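Local coordinates for DUF1818 domain-containing protein (Prochlorococcus marinus, PDB 2IT9) that is of unknown function but may bind DNA, at residues 42-47 and 70-75. Sequence-based numbering, arbitrary orientation.
Sequences LVEVVM and LERRPW
Leu42 crosses one face of the Trp75 indole obliquely. Its CD1 sits 3.8 Å from the centroid of the six-membered ring of Trp75, only 3° off the ring normal, in a CH-pi contact over the face. With CG anti to the backbone N, the leucine runs from CB, beside NE1 and CE2 of the indole, to CD2, which lies near CZ2 and CH2 of the same ring. Leu42 CB packs 3.8 Å from Trp75 CE2. The buried indole NE1 is satisfied by the carbonyl O of Glu38, one turn earlier in the same helix, which helps fix the ring's rotation. Further along, Val45 turns its two methyls to different partners: CG1 of Val45 meets CD2 of Leu70 at 4.0 Å, and CG2 of Val45 meets CB of Arg72 at 3.8 Å. These contacts lay helix 36-56 on a face of the antiparallel sheet formed by strands 65-72, 75-82, 85-92 and 102-106; its 42-47 part runs at 158° to residues 70-72 of the edge strand, the two short axes approaching to 9.4 Å. Here the chain reverses through Arg73 and cis-Pro74 in a beta-hairpin, closed by paired backbone bonds between Arg72 and Trp75, and enters the next strand. The polar part lies at the partly exposed margin, where, in one of two conformers of the arginine, Arg72 NH1 donates to Glu44 OE1 at 3.3 Å, a rather long but nearly straight salt-bridge hydrogen bond (167°) that is therefore provisional. The carboxylate oxygen lies in the guanidinium plane at its edge, although the two planar groups are twisted against each other. Arg72 NH2 lies 3.9 Å from Glu44 CB.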
loop_
_atom_site.group_PDB
_atom_site.type_symbol
_atom_site.label_atom_id
_atom_site.label_comp_id
_atom_site.label_asym_id
_atom_site.label_seq_id
_atom_site.Cartn_x
_atom_site.Cartn_y
_atom_site.Cartn_z
ATOM N N LEU A 42 0.524 -12.095 -11.042
ATOM C CA LEU A 42 -0.579 -11.476 -10.334
ATOM C C LEU A 42 -1.880 -11.689 -11.086
ATOM O O LEU A 42 -2.873 -12.139 -10.523
ATOM C CB LEU A 42 -0.372 -9.959 -10.129
ATOM C CG LEU A 42 -1.548 -9.277 -9.429
ATOM C CD1 LEU A 42 -1.849 -9.893 -8.065
ATOM C CD2 LEU A 42 -1.275 -7.778 -9.276
ATOM N N VAL A 43 -1.881 -11.347 -12.364
ATOM C CA VAL A 43 -3.096 -11.463 -13.153
ATOM C C VAL A 43 -3.578 -12.914 -13.258
ATOM O O VAL A 43 -4.773 -13.182 -13.133
ATOM C CB VAL A 43 -2.962 -10.798 -14.529
ATOM C CG1 VAL A 43 -4.270 -10.991 -15.311
ATOM C CG2 VAL A 43 -2.662 -9.286 -14.392
ATOM N N GLU A 44 -2.653 -13.846 -13.439
ATOM C CA GLU A 44 -3.016 -15.238 -13.510
ATOM C C GLU A 44 -3.619 -15.746 -12.179
ATOM O O GLU A 44 -4.578 -16.523 -12.179
ATOM C CB GLU A 44 -1.795 -16.047 -13.889
ATOM C CG GLU A 44 -1.383 -15.799 -15.358
ATOM C CD GLU A 44 -0.086 -16.459 -15.742
ATOM O OE1 GLU A 44 0.532 -17.043 -14.853
ATOM O OE2 GLU A 44 0.317 -16.379 -16.926
ATOM N N VAL A 45 -3.063 -15.272 -11.061
ATOM C CA VAL A 45 -3.543 -15.677 -9.740
ATOM C C VAL A 45 -4.944 -15.117 -9.466
ATOM O O VAL A 45 -5.847 -15.833 -9.019
ATOM C CB VAL A 45 -2.552 -15.199 -8.675
ATOM C CG1 VAL A 45 -3.185 -15.125 -7.230
ATOM C CG2 VAL A 45 -1.269 -16.067 -8.716
ATOM N N VAL A 46 -5.104 -13.831 -9.733
ATOM C CA VAL A 46 -6.383 -13.165 -9.518
ATOM C C VAL A 46 -7.446 -13.778 -10.429
ATOM O O VAL A 46 -8.560 -14.033 -9.939
ATOM C CB VAL A 46 -6.250 -11.668 -9.652
ATOM C CG1 VAL A 46 -7.657 -10.957 -9.624
ATOM C CG2 VAL A 46 -5.360 -11.112 -8.554
HETATM N N MSE A 47 -7.123 -14.045 -11.704
HETATM C CA MSE A 47 -8.110 -14.623 -12.617
HETATM C C MSE A 47 -8.520 -16.003 -12.118
HETATM O O MSE A 47 -9.698 -16.380 -12.178
HETATM C CB MSE A 47 -7.587 -14.777 -14.047
HETATM C CG MSE A 47 -7.368 -13.517 -14.927
HETATM SE SE MSE A 47 -8.830 -12.234 -14.771
HETATM C CE MSE A 47 -8.100 -11.157 -13.375
ATOM N N LEU A 70 -4.496 -18.764 -2.562
ATOM C CA LEU A 70 -3.670 -19.302 -3.622
ATOM C C LEU A 70 -2.305 -18.640 -3.570
ATOM O O LEU A 70 -2.198 -17.426 -3.635
ATOM C CB LEU A 70 -4.304 -19.007 -4.989
ATOM C CG LEU A 70 -3.439 -19.296 -6.221
ATOM C CD1 LEU A 70 -3.003 -20.741 -6.293
ATOM C CD2 LEU A 70 -4.240 -18.924 -7.519
ATOM N N GLU A 71 -1.283 -19.455 -3.457
ATOM C CA GLU A 71 0.092 -18.986 -3.520
ATOM C C GLU A 71 0.811 -19.529 -4.741
ATOM O O GLU A 71 0.973 -20.715 -4.930
ATOM C CB GLU A 71 0.920 -19.402 -2.303
ATOM C CG GLU A 71 2.381 -18.893 -2.427
ATOM C CD GLU A 71 3.288 -19.176 -1.231
ATOM O OE1 GLU A 71 3.284 -20.307 -0.693
ATOM O OE2 GLU A 71 4.086 -18.268 -0.894
ATOM N N ARG A 72 1.304 -18.608 -5.532
ATOM C CA ARG A 72 2.130 -18.909 -6.658
ATOM C C ARG A 72 3.240 -17.851 -6.511
ATOM O O ARG A 72 3.008 -16.700 -6.808
ATOM C CB ARG A 72 1.345 -18.681 -7.939
ATOM C CG ARG A 72 2.116 -19.004 -9.147
ATOM C CD ARG A 72 1.692 -20.315 -9.775
ATOM N NE ARG A 72 0.423 -20.165 -10.479
ATOM C CZ ARG A 72 0.267 -19.534 -11.645
ATOM N NH1 ARG A 72 1.290 -18.939 -12.266
ATOM N NH2 ARG A 72 -0.941 -19.469 -12.185
ATOM N N ARG A 73 4.399 -18.251 -6.021
ATOM C CA ARG A 73 5.488 -17.319 -5.765
ATOM C C ARG A 73 5.711 -16.391 -6.931
ATOM O O ARG A 73 5.794 -16.855 -8.052
ATOM C CB ARG A 73 6.767 -18.069 -5.415
ATOM C CG ARG A 73 6.642 -18.885 -4.138
ATOM N N PRO A 74 5.900 -15.078 -6.662
ATOM C CA PRO A 74 6.025 -14.384 -5.358
ATOM C C PRO A 74 4.745 -13.925 -4.699
ATOM O O PRO A 74 4.809 -13.122 -3.789
ATOM C CB PRO A 74 6.844 -13.143 -5.747
ATOM C CG PRO A 74 6.261 -12.778 -7.061
ATOM C CD PRO A 74 6.029 -14.120 -7.776
ATOM N N TRP A 75 3.575 -14.373 -5.164
ATOM C CA TRP A 75 2.332 -13.922 -4.618
ATOM C C TRP A 75 1.557 -14.935 -3.773
ATOM O O TRP A 75 1.496 -16.093 -4.110
ATOM C CB TRP A 75 1.348 -13.588 -5.757
ATOM C CG TRP A 75 1.746 -12.451 -6.578
ATOM C CD1 TRP A 75 2.356 -12.488 -7.775
ATOM C CD2 TRP A 75 1.556 -11.061 -6.251
ATOM N NE1 TRP A 75 2.542 -11.208 -8.245
ATOM C CE2 TRP A 75 2.088 -10.309 -7.320
ATOM C CE3 TRP A 75 1.008 -10.377 -5.149
ATOM C CZ2 TRP A 75 2.047 -8.902 -7.355
ATOM C CZ3 TRP A 75 0.974 -8.984 -5.179
ATOM C CH2 TRP A 75 1.506 -8.256 -6.277
#